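Local coordinates for proteasome protein (Corynebacterium glutamicum ATCC 13032, PDB 2P90) that is of unknown function but belongs to the PAC2 family, named for proteasome assembly chaperones, and assembles from three copies of its chain, at residues T22-Y35 with N101-D113. Residues are numbered along the deposited sequence; the frame is centred on the assembly and turned at random.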
loop_
_atom_site.group_PDB
_atom_site.type_symbol
_atom_site.label_atom_id
_atom_site.label_comp_id
_atom_site.label_asym_id
_atom_site.label_seq_id
_atom_site.Cartn_x
_atom_site.Cartn_y
_atom_site.Cartn_z
ATOM N N THR B 22 -7.535 -41.303 -16.118
ATOM C CA THR B 22 -7.946 -39.868 -16.102
ATOM C C THR B 22 -8.103 -39.122 -17.438
ATOM O O THR B 22 -7.344 -38.178 -17.728
ATOM C CB THR B 22 -7.234 -38.996 -14.983
ATOM O OG1 THR B 22 -6.984 -39.791 -13.808
ATOM C CG2 THR B 22 -8.119 -37.794 -14.609
ATOM N N ALA B 23 -9.089 -39.545 -18.234
ATOM C CA ALA B 23 -9.488 -38.806 -19.444
ATOM C C ALA B 23 -10.239 -37.503 -19.081
ATOM O O ALA B 23 -10.990 -37.464 -18.089
ATOM C CB ALA B 23 -10.342 -39.688 -20.360
ATOM N N GLY B 24 -10.037 -36.452 -19.884
ATOM C CA GLY B 24 -10.622 -35.136 -19.621
ATOM C C GLY B 24 -9.654 -34.203 -18.900
ATOM O O GLY B 24 -8.603 -34.637 -18.402
ATOM N N GLY B 25 -10.010 -32.922 -18.835
ATOM C CA GLY B 25 -9.117 -31.902 -18.297
ATOM C C GLY B 25 -9.207 -31.730 -16.789
ATOM O O GLY B 25 -10.280 -31.902 -16.201
ATOM N N PRO B 26 -8.085 -31.339 -16.152
ATOM C CA PRO B 26 -8.110 -31.098 -14.703
ATOM C C PRO B 26 -8.948 -29.867 -14.311
ATOM O O PRO B 26 -9.287 -29.027 -15.142
ATOM C CB PRO B 26 -6.634 -30.888 -14.365
ATOM C CG PRO B 26 -6.071 -30.298 -15.631
ATOM C CD PRO B 26 -6.755 -31.053 -16.729
ATOM N N THR B 27 -9.333 -29.811 -13.049
ATOM C CA THR B 27 -9.865 -28.571 -12.527
ATOM C C THR B 27 -8.725 -27.782 -11.831
ATOM O O THR B 27 -7.744 -28.361 -11.304
ATOM C CB THR B 27 -11.178 -28.764 -11.678
ATOM O OG1 THR B 27 -11.100 -28.071 -10.408
ATOM C CG2 THR B 27 -11.469 -30.198 -11.457
ATOM N N LEU B 28 -8.843 -26.457 -11.900
ATOM C CA LEU B 28 -7.896 -25.589 -11.235
ATOM C C LEU B 28 -8.510 -25.068 -9.940
ATOM O O LEU B 28 -9.632 -24.577 -9.934
ATOM C CB LEU B 28 -7.478 -24.440 -12.144
ATOM C CG LEU B 28 -6.588 -23.320 -11.536
ATOM C CD1 LEU B 28 -5.199 -23.804 -11.175
ATOM C CD2 LEU B 28 -6.515 -22.153 -12.493
ATOM N N ILE B 29 -7.734 -25.157 -8.865
ATOM C CA ILE B 29 -8.046 -24.541 -7.576
ATOM C C ILE B 29 -7.218 -23.275 -7.391
ATOM O O ILE B 29 -6.002 -23.292 -7.544
ATOM C CB ILE B 29 -7.762 -25.547 -6.439
ATOM C CG1 ILE B 29 -8.557 -26.829 -6.739
ATOM C CG2 ILE B 29 -8.090 -24.946 -5.055
ATOM C CD1 ILE B 29 -8.076 -27.981 -5.951
ATOM N N VAL B 30 -7.895 -22.176 -7.093
ATOM C CA VAL B 30 -7.261 -20.923 -6.897
ATOM C C VAL B 30 -7.399 -20.600 -5.395
ATOM O O VAL B 30 -8.507 -20.367 -4.886
ATOM C CB VAL B 30 -7.867 -19.821 -7.830
ATOM C CG1 VAL B 30 -7.380 -18.436 -7.434
ATOM C CG2 VAL B 30 -7.563 -20.099 -9.307
ATOM N N ALA B 31 -6.249 -20.619 -4.707
ATOM C CA ALA B 31 -6.140 -20.308 -3.278
ATOM C C ALA B 31 -5.169 -19.127 -3.037
ATOM O O ALA B 31 -3.981 -19.356 -2.745
ATOM C CB ALA B 31 -5.652 -21.541 -2.523
ATOM N N LEU B 32 -5.672 -17.890 -3.125
ATOM C CA LEU B 32 -4.814 -16.679 -2.984
ATOM C C LEU B 32 -4.985 -16.045 -1.631
ATOM O O LEU B 32 -6.102 -15.693 -1.250
ATOM C CB LEU B 32 -5.099 -15.613 -4.073
ATOM C CG LEU B 32 -5.012 -16.039 -5.539
ATOM C CD1 LEU B 32 -5.381 -14.844 -6.470
ATOM C CD2 LEU B 32 -3.623 -16.650 -5.912
ATOM N N GLN B 33 -3.870 -15.884 -0.927
ATOM C CA GLN B 33 -3.871 -15.347 0.418
ATOM C C GLN B 33 -3.786 -13.800 0.322
ATOM O O GLN B 33 -3.092 -13.256 -0.534
ATOM C CB GLN B 33 -2.709 -15.993 1.194
ATOM C CG GLN B 33 -2.665 -15.721 2.706
ATOM C CD GLN B 33 -1.287 -16.126 3.360
ATOM O OE1 GLN B 33 -0.539 -16.965 2.810
ATOM N NE2 GLN B 33 -0.968 -15.542 4.531
ATOM N N GLY B 34 -4.560 -13.097 1.141
ATOM C CA GLY B 34 -4.496 -11.645 1.183
ATOM C C GLY B 34 -5.818 -10.919 1.035
ATOM O O GLY B 34 -5.902 -9.693 1.235
ATOM N N TYR B 35 -6.861 -11.671 0.719
ATOM C CA TYR B 35 -8.174 -11.093 0.488
ATOM C C TYR B 35 -9.227 -11.560 1.488
ATOM O O TYR B 35 -9.744 -10.750 2.272
ATOM C CB TYR B 35 -8.630 -11.371 -0.949
ATOM C CG TYR B 35 -10.032 -10.912 -1.208
ATOM C CD1 TYR B 35 -10.397 -9.563 -0.998
ATOM C CD2 TYR B 35 -11.012 -11.803 -1.627
ATOM C CE1 TYR B 35 -11.683 -9.110 -1.231
ATOM C CE2 TYR B 35 -12.337 -11.357 -1.848
ATOM C CZ TYR B 35 -12.650 -10.011 -1.657
ATOM O OH TYR B 35 -13.935 -9.556 -1.884
ATOM N N ASN B 101 -3.687 -40.801 -7.173
ATOM C CA ASN B 101 -2.783 -40.279 -8.209
ATOM C C ASN B 101 -3.543 -39.561 -9.360
ATOM O O ASN B 101 -3.020 -39.388 -10.461
ATOM C CB ASN B 101 -1.870 -41.408 -8.723
ATOM C CG ASN B 101 -0.649 -40.898 -9.466
ATOM O OD1 ASN B 101 0.259 -40.295 -8.864
ATOM N ND2 ASN B 101 -0.605 -41.151 -10.788
ATOM N N LYS B 102 -4.778 -39.139 -9.086
ATOM C CA LYS B 102 -5.530 -38.318 -10.026
ATOM C C LYS B 102 -5.063 -36.837 -9.975
ATOM O O LYS B 102 -5.074 -36.214 -8.886
ATOM C CB LYS B 102 -7.018 -38.399 -9.711
ATOM C CG LYS B 102 -7.901 -37.712 -10.743
ATOM C CD LYS B 102 -9.370 -37.754 -10.359
ATOM C CE LYS B 102 -10.109 -36.656 -11.121
ATOM N NZ LYS B 102 -11.564 -36.922 -11.295
ATOM N N PRO B 103 -4.638 -36.277 -11.137
ATOM C CA PRO B 103 -4.084 -34.915 -11.144
ATOM C C PRO B 103 -5.122 -33.806 -10.999
ATOM O O PRO B 103 -6.215 -33.889 -11.545
ATOM C CB PRO B 103 -3.400 -34.810 -12.524
ATOM C CG PRO B 103 -4.154 -35.803 -13.409
ATOM C CD PRO B 103 -4.615 -36.898 -12.484
ATOM N N PHE B 104 -4.765 -32.775 -10.244
ATOM C CA PHE B 104 -5.443 -31.495 -10.351
ATOM C C PHE B 104 -4.435 -30.352 -10.262
ATOM O O PHE B 104 -3.247 -30.535 -9.927
ATOM C CB PHE B 104 -6.561 -31.331 -9.311
ATOM C CG PHE B 104 -6.085 -31.342 -7.884
ATOM C CD1 PHE B 104 -5.961 -30.148 -7.173
ATOM C CD2 PHE B 104 -5.775 -32.552 -7.245
ATOM C CE1 PHE B 104 -5.550 -30.155 -5.833
ATOM C CE2 PHE B 104 -5.358 -32.588 -5.918
ATOM C CZ PHE B 104 -5.236 -31.383 -5.202
ATOM N N LEU B 105 -4.933 -29.161 -10.561
ATOM C CA LEU B 105 -4.103 -27.976 -10.608
ATOM C C LEU B 105 -4.406 -27.023 -9.452
ATOM O O LEU B 105 -5.561 -26.786 -9.071
ATOM C CB LEU B 105 -4.286 -27.288 -11.955
ATOM C CG LEU B 105 -3.249 -27.581 -13.005
ATOM C CD1 LEU B 105 -2.821 -29.026 -13.100
ATOM C CD2 LEU B 105 -3.689 -27.018 -14.379
ATOM N N MET B 106 -3.345 -26.463 -8.914
ATOM C CA MET B 106 -3.475 -25.485 -7.870
ATOM C C MET B 106 -2.630 -24.213 -8.154
ATOM O O MET B 106 -1.426 -24.271 -8.446
ATOM C CB MET B 106 -3.134 -26.135 -6.517
ATOM C CG MET B 106 -3.276 -25.180 -5.350
ATOM S SD MET B 106 -3.475 -25.996 -3.748
ATOM C CE MET B 106 -5.110 -25.446 -3.457
ATOM N N LEU B 107 -3.305 -23.074 -8.103
ATOM C CA LEU B 107 -2.649 -21.788 -8.109
ATOM C C LEU B 107 -2.761 -21.218 -6.700
ATOM O O LEU B 107 -3.847 -20.890 -6.220
ATOM C CB LEU B 107 -3.266 -20.832 -9.133
ATOM C CG LEU B 107 -2.687 -19.417 -9.153
ATOM C CD1 LEU B 107 -1.252 -19.436 -9.689
ATOM C CD2 LEU B 107 -3.590 -18.503 -9.992
ATOM N N SER B 108 -1.619 -21.140 -6.030
ATOM C CA SER B 108 -1.640 -20.680 -4.684
ATOM C C SER B 108 -0.436 -19.801 -4.392
ATOM O O SER B 108 0.569 -19.885 -5.050
ATOM C CB SER B 108 -1.722 -21.865 -3.732
ATOM O OG SER B 108 -0.530 -22.625 -3.767
ATOM N N GLY B 109 -0.563 -18.989 -3.366
ATOM C CA GLY B 109 0.492 -18.065 -2.949
ATOM C C GLY B 109 -0.214 -16.746 -2.701
ATOM O O GLY B 109 -1.430 -16.743 -2.590
ATOM N N PRO B 110 0.537 -15.628 -2.600
ATOM C CA PRO B 110 -0.101 -14.330 -2.286
ATOM C C PRO B 110 -1.001 -13.783 -3.400
ATOM O O PRO B 110 -0.612 -13.843 -4.591
ATOM C CB PRO B 110 1.106 -13.403 -2.145
ATOM C CG PRO B 110 2.181 -14.059 -3.004
ATOM C CD PRO B 110 2.005 -15.492 -2.712
ATOM N N GLU B 111 -2.169 -13.244 -3.031
ATOM C CA GLU B 111 -2.945 -12.452 -3.991
ATOM C C GLU B 111 -2.024 -11.322 -4.487
ATOM O O GLU B 111 -1.483 -10.605 -3.659
ATOM C CB GLU B 111 -4.180 -11.829 -3.317
ATOM C CG GLU B 111 -4.871 -10.781 -4.172
ATOM C CD GLU B 111 -6.060 -10.110 -3.514
ATOM O OE1 GLU B 111 -5.963 -9.670 -2.335
ATOM O OE2 GLU B 111 -7.106 -10.002 -4.206
ATOM N N PRO B 112 -1.830 -11.146 -5.820
ATOM C CA PRO B 112 -1.011 -9.973 -6.279
ATOM C C PRO B 112 -1.503 -8.618 -5.778
ATOM O O PRO B 112 -2.720 -8.399 -5.728
ATOM C CB PRO B 112 -1.159 -10.024 -7.807
ATOM C CG PRO B 112 -1.348 -11.527 -8.083
ATOM C CD PRO B 112 -2.256 -12.002 -6.949
ATOM N N ASP B 113 -0.581 -7.715 -5.425
ATOM C CA ASP B 113 -0.955 -6.318 -5.147
ATOM C C ASP B 113 -1.188 -5.561 -6.486
ATOM O O ASP B 113 -2.007 -4.646 -6.554
ATOM C CB ASP B 113 0.138 -5.579 -4.371
ATOM C CG ASP B 113 0.411 -6.150 -3.021
ATOM O OD1 ASP B 113 -0.343 -5.848 -2.046
ATOM O OD2 ASP B 113 1.443 -6.849 -2.888
HETATM O O HOH W 1 -8.376 -32.566 -11.569
#
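Leu105 O accepts the hydrogen bond from Ile29 N at 2.7 Å and also receives the CA-H of Leu28. The same Ile29 accepts through its O from Leu107 N at 2.8 Å, and that oxygen meets the CA-H of Met106. One residue thus bonds through both N and O to residues 105 and 107, the mark of parallel beta pairing: strands 27-33 and 103-108 lie side by side in the central mixed sheet. On the face turned to helix 41-52, the bent end of Met106 swings its methyl CE to 3.4 Å from Ile29 CG2, and CE also meets Ala31 CB. Ile29 CG1 stands anti to its own carbonyl carbon (chi1 -55°), which carries CD1 to the Phe104 ring, 3.3 Å from CD1 of that residue. On the other face, packed against helix 116-129, Leu28 CD1 lies over the backbone of the neighbouring strand and reaches Leu105 CB at 3.7 Å and Leu107 CB.

The pairing survives the corner at Gly109: its N bonds only weakly to Ala31 O, but beyond it Gln33 N bonds to Gly109 O and Glu111 N to Gln33 O at 2.7 Å. Farther on, the extended Glu111 side chain sets OE1 3.5 Å from Tyr35 CB. Its carboxylate forms salt bridges to Arg70 and Arg73 of the second subunit, while Ala179 N binds OE2. Backbone bonding, weak only at the corner, thus joins an apolar core to a buried acid whose charge is probably stabilised by the subunit interface.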